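Local coordinates for protein tRNA (cytosine(72)-C(5))-methyltransferase (PDB 5ZVH) that transfers a methyl group from S-adenosyl-L-methionine to the C5 position of cytosine 72 in several tRNAs, at residues 14-19 and 325-330; 205-210 and 233-238; 225-230 and 248-253; 273-278 and 298-303. All blocks are in the same frame, centred on the assembly; numbering follows the deposited sequence.

Contact 1 closes a loop of some 300 residues, and the other three are nested within it. Contacts 2 and 3 alternate along the chain and lie together, their centres about 9 Å apart; both draw on the unit of strand 225-229, helix 232-245 and strand 250-254. Contact 4 follows them in sequence, with its centre about 17 Å from that of contact 2. Contacts 2, 3 and 4 belong to the methyltransferase domain and all touch sinefungin, so together they outline the cofactor pocket. Contact 1 joins this domain to the N-terminal ferredoxin-like region; its centre is about 16 Å from that of contact 4, which it meets through E329.

Contact 1: 14-19 and 325-330; sequences KNLFGK and LSYEEN
L16 and F17, at the end of helix 7-17, lean their side chains on the backbone and first side-chain carbons of L325 and Y327. The CD2 branch of L16 lies 3.8 Å from L325 O and equally near Y327 N, while its CD1 branch reaches Y327 CB at 4.1 Å; the two side chains cross at about a right angle. With CG of L16 anti to the backbone N (chi1 175°), both methyls face the other segment. F17 comes edge-on: its CZ is 3.6 Å from L325 O, which lies near the ring plane, and 4.2 Å from L325 CB. One face of this ring carries L16 CG, 3.9 Å above its centre. The segments thus meet by van der Waals contact, side-chain carbons of L16 and F17 against backbone and CB atoms. L325 O is taken by R363, and Y327 N and E328 OE1 by the hydroxyl of Y12. Further out, S326 OG accepts E329 N at 3.3 Å in an ST motif and donates to E329 OE2 at 2.9 Å, meeting the carboxylate on its anti side and out of its plane. A type I turn from Y327 to N330 completes this compact bend. The arrangement is a small interdomain seam, where the ferredoxin-like region meets the methyltransferase loop following the predicted nucleophile C323.

Contact 2: 205-210 and 233-238; sequences AAAPGG and NRLRKM. With SFG (sinefungin), chain C.
A cis peptide bond joins A207 to P208, and R234 bridges this bend and the ribose of sinefungin. Its NE donates to O3' of the ligand at 2.6 Å, with the oxygen in the guanidinium plane. Its NH2 donates to A207 O at 3.1 Å, less ideally: the angle at hydrogen is 145° and the donor stands 44° above the carbonyl plane. The bend of the arginine at chi3 (65°) lays its end alongside P208, both side chains pointing the same way. A207 O itself lies 3.0 Å from O3' of the ligand. With an alanine in place of the arginine, O3' and A207 O would probably lose their shared donor group, leaving the ribose held less firmly, chiefly by D229. The extended M238 runs along the loop backbone, with SD 3.7 Å from A207 CA and CE 3.9 Å from A206 CB. A207 CB meets R234 CB at 3.6 Å, bringing loop and helix close. A CB on G209 would crowd M238 CG, and one on G210 would strike the ligand carboxylate, whose atom O receives G210 N at 3.0 Å. This is consistent with the glycine-rich loop that forms the first conserved motif of class I methyltransferases. The loop leaves strand 201-203 and enters helix 210-218; helix 232-245 flanks it, with M238 reaching A227 of strand 225-229 and L252 of strand 250-254.

Contact 3: 225-230 and 248-253; sequences IIAIDK and KNVKLV. With SFG (sinefungin), chain C.
I225 N donates to N249 O, just ahead of strand 250-253, and from there this strand and strand 225-229 run parallel, as the two ends of a beta-alpha-beta crossover made through helix 232-245 in the Rossmann-like methyltransferase fold. The ladder is tight at its start: K251 N donates to I225 O at 2.7 Å, almost straight down the carbonyl, and A227 N and V253 N carry the alternation on with bonds near 170° at hydrogen. It slackens at the far end, where the bond from D229 N to V253 O is weak at 3.4 Å. On the face bearing I225, A227, V250 and L252, A227 CB lies 3.8 Å from V250 CG1, and M238 and T212 of the flanking helices close over this layer. On the other face V253 CG2 touches both isoleucines, 3.4 Å from I228 CG1 and 3.7 Å from I226 CG2; with CG1 of V253 anti to its carbonyl carbon (chi1 -73°), CG2 is the branch left to face them. The solvent side is different: K251 bends at chi2 and chi4 and leads its amine away from strand 225-229. At the C-terminal end of its strand, D229 turns its carboxylate to sinefungin, accepting from two ribose hydroxyls: O2' is modelled 2.4 Å from D229 OD1 and O3' 2.5 Å from D229 OD2, lengths too short to be taken as exact.

Contact 4: 273-278 and 298-303; sequences DAPCTA and ARYQRA. With SFG (sinefungin), chain C.
Y300 is the first residue of helix segment 298-303 to make a substantial contact with loop 273-278, crossing P275 at about a right angle. Its CE2 lies 3.9 Å from P275 CG, which approaches the ring obliquely. With CG anti to the backbone N (chi1 174°), the phenol projects off the helix as far as sinefungin, which occupies the S-adenosyl-L-methionine site, and its OH accepts N6 of the ligand at 3.2 Å. P275 CG is also 4.0 Å from C8 of the ligand, so proline and tyrosine border the adenine together, while F304 of the same helix meets the Y300 ring edge-to-face. Next comes Q301, whose side chain is extended beyond CG and brings its end up to the loop. Its NE2 donates to P275 O at 2.9 Å in a nearly straight bond (172°), with the oxygen in the amide plane. This bond, with a weak second one from NE2 to E329, is consistent with a defined amide orientation; the same nitrogen is 3.5 Å from C276 CB, and nearer the helix Q301 CG rests 4.3 Å from A274 CB. A leucine replacing Q301 would probably leave P275 O without its donor and the loop less firmly held to the helix. C276, packed against the predicted nucleophile C323, belongs to a Pro-Cys sequence. This is consistent with the motif IV loop of RNA cytosine-C5 methyltransferases, lying between the cofactor pocket and the catalytic centre.

Contact 1: 14-19 and 325-330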
# COMPACT_ATOMS: atom_id res chain seq x y z
N LYS A 14 10.50 -15.79 12.50
CA LYS A 14 11.39 -16.95 12.46
C LYS A 14 10.58 -18.25 12.57
O LYS A 14 10.84 -19.22 11.86
CB LYS A 14 12.44 -16.87 13.56
CG LYS A 14 13.49 -15.77 13.34
CD LYS A 14 14.39 -15.59 14.56
CE LYS A 14 15.45 -14.51 14.33
NZ LYS A 14 16.26 -14.23 15.55
N ASN A 15 9.61 -18.25 13.48
CA ASN A 15 8.75 -19.41 13.67
C ASN A 15 7.89 -19.68 12.43
O ASN A 15 7.68 -20.83 12.04
CB ASN A 15 7.85 -19.23 14.89
CG ASN A 15 8.62 -19.27 16.20
OD1 ASN A 15 9.72 -19.82 16.28
ND2 ASN A 15 8.04 -18.68 17.25
N LEU A 16 7.39 -18.62 11.81
CA LEU A 16 6.42 -18.76 10.73
C LEU A 16 7.05 -18.93 9.34
O LEU A 16 6.45 -19.52 8.45
CB LEU A 16 5.47 -17.56 10.73
CG LEU A 16 4.47 -17.51 9.58
CD1 LEU A 16 3.55 -18.72 9.67
CD2 LEU A 16 3.67 -16.22 9.61
N PHE A 17 8.26 -18.41 9.15
CA PHE A 17 8.89 -18.47 7.84
C PHE A 17 10.20 -19.25 7.84
O PHE A 17 10.67 -19.69 6.79
CB PHE A 17 9.15 -17.06 7.31
CG PHE A 17 7.91 -16.22 7.19
CD1 PHE A 17 6.88 -16.59 6.35
CD2 PHE A 17 7.77 -15.06 7.94
CE1 PHE A 17 5.73 -15.81 6.25
CE2 PHE A 17 6.64 -14.28 7.85
CZ PHE A 17 5.61 -14.66 7.00
N GLY A 18 10.79 -19.43 9.01
CA GLY A 18 12.14 -19.96 9.10
C GLY A 18 13.11 -18.82 9.25
O GLY A 18 12.89 -17.75 8.68
N LYS A 19 14.18 -19.04 10.01
CA LYS A 19 15.13 -17.99 10.37
C LYS A 19 15.66 -17.26 9.16
O LYS A 19 15.66 -16.03 9.11
CB LYS A 19 16.30 -18.58 11.16
CG LYS A 19 17.14 -17.55 11.91
CD LYS A 19 18.43 -18.16 12.44
CE LYS A 19 19.26 -17.13 13.20
NZ LYS A 19 20.60 -17.65 13.62
N LEU A 325 1.68 -9.78 6.89
CA LEU A 325 2.38 -11.06 6.78
C LEU A 325 1.90 -12.16 7.74
O LEU A 325 2.27 -13.32 7.59
CB LEU A 325 3.88 -10.84 7.00
CG LEU A 325 4.52 -9.87 6.00
CD1 LEU A 325 5.84 -9.33 6.55
CD2 LEU A 325 4.73 -10.56 4.67
N SER A 326 1.12 -11.77 8.74
CA SER A 326 0.74 -12.69 9.82
C SER A 326 -0.08 -13.87 9.30
O SER A 326 -0.78 -13.76 8.29
CB SER A 326 -0.03 -11.96 10.92
OG SER A 326 -1.38 -11.72 10.54
N TYR A 327 0.04 -15.00 9.98
CA TYR A 327 -0.79 -16.16 9.68
C TYR A 327 -2.25 -15.92 10.09
O TYR A 327 -3.16 -16.16 9.30
CB TYR A 327 -0.25 -17.40 10.40
CG TYR A 327 -0.97 -18.67 10.05
CD1 TYR A 327 -0.57 -19.44 8.97
CD2 TYR A 327 -2.07 -19.10 10.79
CE1 TYR A 327 -1.24 -20.61 8.64
CE2 TYR A 327 -2.74 -20.25 10.47
CZ TYR A 327 -2.32 -21.01 9.39
OH TYR A 327 -2.99 -22.16 9.07
N GLU A 328 -2.45 -15.44 11.31
CA GLU A 328 -3.78 -15.29 11.89
C GLU A 328 -4.73 -14.43 11.06
O GLU A 328 -5.90 -14.79 10.90
CB GLU A 328 -3.69 -14.70 13.31
CG GLU A 328 -3.09 -15.63 14.35
CD GLU A 328 -1.57 -15.66 14.33
OE1 GLU A 328 -0.97 -15.02 13.45
OE2 GLU A 328 -0.98 -16.34 15.21
N GLU A 329 -4.23 -13.32 10.54
CA GLU A 329 -5.06 -12.42 9.73
C GLU A 329 -5.28 -12.95 8.31
O GLU A 329 -6.14 -12.45 7.58
CB GLU A 329 -4.45 -11.02 9.67
CG GLU A 329 -4.23 -10.36 11.01
CD GLU A 329 -3.47 -9.05 10.90
OE1 GLU A 329 -4.07 -8.05 10.46
OE2 GLU A 329 -2.26 -9.03 11.23
N ASN A 330 -4.50 -13.95 7.92
CA ASN A 330 -4.54 -14.44 6.55
C ASN A 330 -5.09 -15.86 6.45
O ASN A 330 -6.30 -16.06 6.41
CB ASN A 330 -3.16 -14.36 5.91
CG ASN A 330 -2.69 -12.92 5.71
OD1 ASN A 330 -3.50 -12.01 5.51
ND2 ASN A 330 -1.38 -12.71 5.74

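Contact 2: 205-210 and 233-238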
# COMPACT_ATOMS: atom_id res chain seq x y z
N ALA A 205 -14.42 -1.95 2.29
CA ALA A 205 -13.42 -1.11 2.94
C ALA A 205 -12.66 -0.39 1.84
O ALA A 205 -11.51 -0.72 1.55
CB ALA A 205 -12.50 -1.94 3.81
N ALA A 206 -13.31 0.59 1.23
CA ALA A 206 -12.93 1.03 -0.10
C ALA A 206 -12.02 2.25 -0.17
O ALA A 206 -11.31 2.43 -1.15
CB ALA A 206 -14.18 1.28 -0.92
N ALA A 207 -12.02 3.10 0.86
CA ALA A 207 -11.30 4.36 0.75
C ALA A 207 -9.80 4.14 0.97
O ALA A 207 -9.42 3.28 1.77
CB ALA A 207 -11.84 5.38 1.75
N PRO A 208 -8.95 4.90 0.26
CA PRO A 208 -9.21 6.01 -0.66
C PRO A 208 -9.64 5.65 -2.10
O PRO A 208 -9.64 6.54 -2.95
CB PRO A 208 -7.87 6.75 -0.69
CG PRO A 208 -6.87 5.70 -0.46
CD PRO A 208 -7.50 4.73 0.50
N GLY A 209 -9.94 4.38 -2.37
CA GLY A 209 -10.57 4.02 -3.63
C GLY A 209 -9.64 3.46 -4.69
O GLY A 209 -9.98 3.42 -5.87
N GLY A 210 -8.47 3.00 -4.25
CA GLY A 210 -7.51 2.38 -5.14
C GLY A 210 -8.06 1.20 -5.90
O GLY A 210 -8.07 1.19 -7.13
N ASN A 233 -13.47 11.38 6.22
CA ASN A 233 -12.35 12.06 5.60
C ASN A 233 -11.77 11.22 4.47
O ASN A 233 -11.50 11.72 3.38
CB ASN A 233 -11.25 12.37 6.62
CG ASN A 233 -11.76 13.20 7.78
OD1 ASN A 233 -12.76 13.91 7.67
ND2 ASN A 233 -11.06 13.12 8.92
N ARG A 234 -11.59 9.93 4.74
CA ARG A 234 -11.06 9.03 3.72
C ARG A 234 -12.06 8.90 2.57
O ARG A 234 -11.66 8.81 1.41
CB ARG A 234 -10.73 7.66 4.34
CG ARG A 234 -9.61 7.72 5.37
CD ARG A 234 -9.37 6.36 6.00
NE ARG A 234 -8.86 5.39 5.03
CZ ARG A 234 -7.61 5.35 4.60
NH1 ARG A 234 -6.72 6.23 5.04
NH2 ARG A 234 -7.24 4.43 3.72
N LEU A 235 -13.35 8.92 2.89
CA LEU A 235 -14.39 8.97 1.86
C LEU A 235 -14.35 10.29 1.11
O LEU A 235 -14.67 10.36 -0.07
CB LEU A 235 -15.77 8.76 2.47
CG LEU A 235 -16.16 7.31 2.76
CD1 LEU A 235 -17.55 7.26 3.35
CD2 LEU A 235 -16.11 6.53 1.48
N ARG A 236 -13.99 11.35 1.82
CA ARG A 236 -13.84 12.66 1.21
C ARG A 236 -12.70 12.63 0.19
O ARG A 236 -12.83 13.17 -0.90
CB ARG A 236 -13.61 13.72 2.28
CG ARG A 236 -13.27 15.09 1.76
CD ARG A 236 -13.19 16.09 2.91
NE ARG A 236 -14.31 15.94 3.84
CZ ARG A 236 -14.56 16.77 4.85
NH1 ARG A 236 -13.78 17.82 5.06
NH2 ARG A 236 -15.60 16.55 5.64
N LYS A 237 -11.59 11.99 0.56
CA LYS A 237 -10.45 11.83 -0.35
C LYS A 237 -10.82 10.95 -1.54
O LYS A 237 -10.37 11.18 -2.67
CB LYS A 237 -9.24 11.24 0.39
CG LYS A 237 -7.99 11.05 -0.47
CD LYS A 237 -7.52 12.36 -1.08
CE LYS A 237 -6.22 12.19 -1.85
NZ LYS A 237 -5.77 13.49 -2.43
N MET A 238 -11.65 9.95 -1.29
CA MET A 238 -12.09 9.03 -2.32
C MET A 238 -12.96 9.73 -3.36
O MET A 238 -12.92 9.40 -4.54
CB MET A 238 -12.85 7.86 -1.70
CG MET A 238 -13.35 6.85 -2.71
SD MET A 238 -13.69 5.25 -1.96
CE MET A 238 -14.26 4.34 -3.39
N SFG C . -8.45 -1.00 -0.27
CA SFG C . -8.45 0.41 -0.12
C SFG C . -7.89 1.03 -1.39
O SFG C . -7.56 2.24 -1.44
OXT SFG C . -7.75 0.34 -2.42
CB SFG C . -7.64 0.79 1.14
CG SFG C . -8.24 0.09 2.41
CD SFG C . -7.76 0.80 3.68
NE SFG C . -6.42 0.55 3.86
C5' SFG C . -8.55 0.31 4.91
C4' SFG C . -9.93 1.00 4.94
O4' SFG C . -10.78 0.34 5.72
C3' SFG C . -9.84 2.39 5.54
O3' SFG C . -10.29 3.29 4.64
C2' SFG C . -10.81 2.37 6.77
O2' SFG C . -11.49 3.70 6.91
C1' SFG C . -11.66 1.46 6.46
N9 SFG C . -12.28 0.88 7.63
C8 SFG C . -11.70 0.55 8.79
N7 SFG C . -12.65 0.03 9.61
C5 SFG C . -13.82 0.04 8.94
C6 SFG C . -15.10 -0.37 9.30
N6 SFG C . -15.60 -0.95 10.53
N1 SFG C . -16.12 -0.23 8.43
C2 SFG C . -15.89 0.30 7.18
N3 SFG C . -14.64 0.70 6.83
C4 SFG C . -13.61 0.57 7.72

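Contact 3: 225-230 and 248-253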
# COMPACT_ATOMS: atom_id res chain seq x y z
N ILE A 225 -20.70 0.04 -8.66
CA ILE A 225 -19.88 -0.43 -7.56
C ILE A 225 -20.28 0.28 -6.28
O ILE A 225 -20.25 1.51 -6.21
CB ILE A 225 -18.38 -0.20 -7.79
CG1 ILE A 225 -17.90 -0.90 -9.07
CG2 ILE A 225 -17.57 -0.66 -6.58
CD1 ILE A 225 -16.57 -0.38 -9.58
N ILE A 226 -20.65 -0.49 -5.26
CA ILE A 226 -20.95 0.09 -3.97
C ILE A 226 -19.68 0.07 -3.13
O ILE A 226 -19.07 -0.98 -2.93
CB ILE A 226 -22.07 -0.65 -3.25
CG1 ILE A 226 -23.31 -0.69 -4.14
CG2 ILE A 226 -22.38 0.03 -1.92
CD1 ILE A 226 -24.43 -1.49 -3.56
N ALA A 227 -19.28 1.25 -2.67
CA ALA A 227 -18.03 1.39 -1.94
C ALA A 227 -18.28 1.90 -0.52
O ALA A 227 -18.84 2.98 -0.33
CB ALA A 227 -17.10 2.31 -2.69
N ILE A 228 -17.86 1.10 0.46
CA ILE A 228 -18.16 1.37 1.86
C ILE A 228 -16.90 1.77 2.63
O ILE A 228 -15.85 1.15 2.45
CB ILE A 228 -18.79 0.13 2.52
CG1 ILE A 228 -20.05 -0.29 1.78
CG2 ILE A 228 -19.06 0.39 3.99
CD1 ILE A 228 -20.67 -1.55 2.32
N ASP A 229 -17.01 2.80 3.46
CA ASP A 229 -15.97 3.11 4.44
C ASP A 229 -16.55 3.82 5.66
O ASP A 229 -17.54 4.54 5.55
CB ASP A 229 -14.86 3.96 3.81
CG ASP A 229 -13.53 3.80 4.52
OD1 ASP A 229 -13.32 4.46 5.55
OD2 ASP A 229 -12.69 2.99 4.04
N LYS A 230 -15.93 3.62 6.82
CA LYS A 230 -16.40 4.23 8.05
C LYS A 230 -15.93 5.67 8.16
O LYS A 230 -16.63 6.53 8.70
CB LYS A 230 -15.93 3.43 9.27
CG LYS A 230 -16.51 3.91 10.61
CD LYS A 230 -15.99 3.09 11.79
CE LYS A 230 -14.50 3.35 12.03
NZ LYS A 230 -14.07 2.88 13.38
N LYS A 248 -17.35 7.20 -13.01
CA LYS A 248 -18.78 7.50 -12.90
C LYS A 248 -19.54 6.25 -12.46
O LYS A 248 -20.75 6.14 -12.63
CB LYS A 248 -19.31 8.01 -14.23
CG LYS A 248 -18.55 9.22 -14.75
CD LYS A 248 -19.01 9.64 -16.12
CE LYS A 248 -18.21 10.83 -16.62
NZ LYS A 248 -18.83 11.47 -17.81
N ASN A 249 -18.80 5.31 -11.89
CA ASN A 249 -19.28 3.95 -11.74
C ASN A 249 -19.65 3.60 -10.30
O ASN A 249 -20.20 2.53 -10.03
CB ASN A 249 -18.19 3.01 -12.27
CG ASN A 249 -18.70 1.62 -12.54
OD1 ASN A 249 -17.92 0.67 -12.54
ND2 ASN A 249 -20.00 1.49 -12.74
N VAL A 250 -19.37 4.52 -9.38
CA VAL A 250 -19.30 4.17 -7.96
C VAL A 250 -20.32 4.92 -7.10
O VAL A 250 -20.51 6.13 -7.23
CB VAL A 250 -17.87 4.45 -7.42
CG1 VAL A 250 -17.79 4.13 -5.94
CG2 VAL A 250 -16.86 3.63 -8.18
N LYS A 251 -20.97 4.16 -6.22
CA LYS A 251 -21.86 4.72 -5.20
C LYS A 251 -21.21 4.60 -3.83
O LYS A 251 -21.00 3.49 -3.33
CB LYS A 251 -23.22 4.00 -5.23
CG LYS A 251 -24.18 4.37 -4.10
CD LYS A 251 -24.46 5.87 -4.04
CE LYS A 251 -25.71 6.17 -3.22
NZ LYS A 251 -25.67 5.52 -1.87
N LEU A 252 -20.90 5.74 -3.23
CA LEU A 252 -20.33 5.80 -1.88
C LEU A 252 -21.38 5.70 -0.78
O LEU A 252 -22.41 6.38 -0.84
CB LEU A 252 -19.52 7.08 -1.70
CG LEU A 252 -18.02 7.07 -1.99
CD1 LEU A 252 -17.71 6.37 -3.27
CD2 LEU A 252 -17.49 8.49 -2.04
N VAL A 253 -21.12 4.86 0.21
CA VAL A 253 -21.95 4.79 1.41
C VAL A 253 -21.07 4.75 2.67
O VAL A 253 -20.16 3.93 2.78
CB VAL A 253 -22.91 3.57 1.39
CG1 VAL A 253 -24.04 3.80 0.40
CG2 VAL A 253 -22.17 2.31 1.03
N SFG C . -8.45 -1.00 -0.27
CA SFG C . -8.45 0.41 -0.12
C SFG C . -7.89 1.03 -1.39
O SFG C . -7.56 2.24 -1.44
OXT SFG C . -7.75 0.34 -2.42
CB SFG C . -7.64 0.79 1.14
CG SFG C . -8.24 0.09 2.41
CD SFG C . -7.76 0.80 3.68
NE SFG C . -6.42 0.55 3.86
C5' SFG C . -8.55 0.31 4.91
C4' SFG C . -9.93 1.00 4.94
O4' SFG C . -10.78 0.34 5.72
C3' SFG C . -9.84 2.39 5.54
O3' SFG C . -10.29 3.29 4.64
C2' SFG C . -10.81 2.37 6.77
O2' SFG C . -11.49 3.70 6.91
C1' SFG C . -11.66 1.46 6.46
N9 SFG C . -12.28 0.88 7.63
C8 SFG C . -11.70 0.55 8.79
N7 SFG C . -12.65 0.03 9.61
C5 SFG C . -13.82 0.04 8.94
C6 SFG C . -15.10 -0.37 9.30
N6 SFG C . -15.60 -0.95 10.53
N1 SFG C . -16.12 -0.23 8.43
C2 SFG C . -15.89 0.30 7.18
N3 SFG C . -14.64 0.70 6.83
C4 SFG C . -13.61 0.57 7.72

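Contact 4: 273-278 and 298-303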
# COMPACT_ATOMS: atom_id res chain seq x y z
N ASP A 273 -10.83 -5.76 1.26
CA ASP A 273 -9.44 -5.38 1.47
C ASP A 273 -9.34 -4.89 2.91
O ASP A 273 -9.44 -3.70 3.18
CB ASP A 273 -9.01 -4.32 0.46
CG ASP A 273 -7.55 -3.94 0.60
OD1 ASP A 273 -6.72 -4.85 0.81
OD2 ASP A 273 -7.24 -2.74 0.45
N ALA A 274 -9.16 -5.84 3.82
CA ALA A 274 -9.47 -5.62 5.23
C ALA A 274 -8.41 -4.81 5.95
O ALA A 274 -7.22 -4.98 5.70
CB ALA A 274 -9.67 -6.96 5.93
N PRO A 275 -8.86 -3.92 6.86
CA PRO A 275 -7.90 -3.28 7.76
C PRO A 275 -7.07 -4.34 8.46
O PRO A 275 -7.61 -5.36 8.89
CB PRO A 275 -8.80 -2.51 8.74
CG PRO A 275 -10.15 -3.14 8.61
CD PRO A 275 -10.25 -3.56 7.18
N CYS A 276 -5.77 -4.11 8.56
CA CYS A 276 -4.88 -5.15 9.02
C CYS A 276 -3.70 -4.52 9.74
O CYS A 276 -3.53 -3.30 9.71
CB CYS A 276 -4.40 -6.01 7.86
SG CYS A 276 -3.38 -5.11 6.67
N THR A 277 -2.87 -5.36 10.36
CA THR A 277 -1.72 -4.87 11.10
C THR A 277 -0.67 -4.21 10.18
O THR A 277 0.23 -3.52 10.66
CB THR A 277 -1.06 -6.01 11.88
OG1 THR A 277 -0.82 -7.11 11.00
CG2 THR A 277 -1.98 -6.48 13.00
N ALA A 278 -0.82 -4.41 8.87
CA ALA A 278 0.02 -3.77 7.87
C ALA A 278 1.50 -4.12 8.04
O ALA A 278 2.37 -3.29 7.78
CB ALA A 278 -0.17 -2.26 7.89
N ALA A 298 -7.00 -9.63 13.89
CA ALA A 298 -7.51 -10.85 13.26
C ALA A 298 -8.94 -11.12 13.70
O ALA A 298 -9.78 -11.50 12.89
CB ALA A 298 -6.62 -12.03 13.58
N ARG A 299 -9.20 -10.92 14.99
CA ARG A 299 -10.53 -11.11 15.53
C ARG A 299 -11.48 -10.04 14.98
O ARG A 299 -12.66 -10.29 14.76
CB ARG A 299 -10.50 -11.07 17.06
CG ARG A 299 -11.86 -11.23 17.74
CD ARG A 299 -11.73 -11.53 19.23
NE ARG A 299 -11.16 -10.41 19.98
CZ ARG A 299 -9.92 -10.38 20.46
NH1 ARG A 299 -9.11 -11.41 20.26
NH2 ARG A 299 -9.49 -9.32 21.13
N TYR A 300 -10.92 -8.86 14.74
CA TYR A 300 -11.70 -7.73 14.24
C TYR A 300 -12.09 -7.94 12.78
O TYR A 300 -13.16 -7.51 12.35
CB TYR A 300 -10.88 -6.45 14.43
CG TYR A 300 -11.46 -5.18 13.85
CD1 TYR A 300 -12.66 -4.66 14.33
CD2 TYR A 300 -10.79 -4.48 12.86
CE1 TYR A 300 -13.18 -3.49 13.82
CE2 TYR A 300 -11.31 -3.30 12.34
CZ TYR A 300 -12.50 -2.81 12.83
OH TYR A 300 -13.02 -1.64 12.32
N GLN A 301 -11.24 -8.63 12.03
CA GLN A 301 -11.48 -8.87 10.62
C GLN A 301 -12.61 -9.88 10.41
O GLN A 301 -13.35 -9.79 9.43
CB GLN A 301 -10.20 -9.37 9.95
CG GLN A 301 -9.09 -8.34 9.93
CD GLN A 301 -7.75 -8.97 9.63
OE1 GLN A 301 -7.56 -10.17 9.82
NE2 GLN A 301 -6.79 -8.15 9.19
N ARG A 302 -12.73 -10.83 11.34
CA ARG A 302 -13.75 -11.87 11.29
C ARG A 302 -15.15 -11.29 11.18
O ARG A 302 -16.01 -11.84 10.49
CB ARG A 302 -13.66 -12.77 12.51
CG ARG A 302 -12.76 -13.97 12.33
CD ARG A 302 -12.27 -14.47 13.67
NE ARG A 302 -11.03 -15.24 13.55
CZ ARG A 302 -10.01 -15.10 14.39
NH1 ARG A 302 -10.07 -14.22 15.38
NH2 ARG A 302 -8.91 -15.83 14.22
N ALA A 303 -15.39 -10.19 11.89
CA ALA A 303 -16.66 -9.48 11.83
C ALA A 303 -16.99 -9.02 10.41
O ALA A 303 -18.14 -9.13 9.97
CB ALA A 303 -16.66 -8.31 12.79
N SFG C . -8.45 -1.00 -0.27
CA SFG C . -8.45 0.41 -0.12
C SFG C . -7.89 1.03 -1.39
O SFG C . -7.56 2.24 -1.44
OXT SFG C . -7.75 0.34 -2.42
CB SFG C . -7.64 0.79 1.14
CG SFG C . -8.24 0.09 2.41
CD SFG C . -7.76 0.80 3.68
NE SFG C . -6.42 0.55 3.86
C5' SFG C . -8.55 0.31 4.91
C4' SFG C . -9.93 1.00 4.94
O4' SFG C . -10.78 0.34 5.72
C3' SFG C . -9.84 2.39 5.54
O3' SFG C . -10.29 3.29 4.64
C2' SFG C . -10.81 2.37 6.77
O2' SFG C . -11.49 3.70 6.91
C1' SFG C . -11.66 1.46 6.46
N9 SFG C . -12.28 0.88 7.63
C8 SFG C . -11.70 0.55 8.79
N7 SFG C . -12.65 0.03 9.61
C5 SFG C . -13.82 0.04 8.94
C6 SFG C . -15.10 -0.37 9.30
N6 SFG C . -15.60 -0.95 10.53
N1 SFG C . -16.12 -0.23 8.43
C2 SFG C . -15.89 0.30 7.18
N3 SFG C . -14.64 0.70 6.83
C4 SFG C . -13.61 0.57 7.72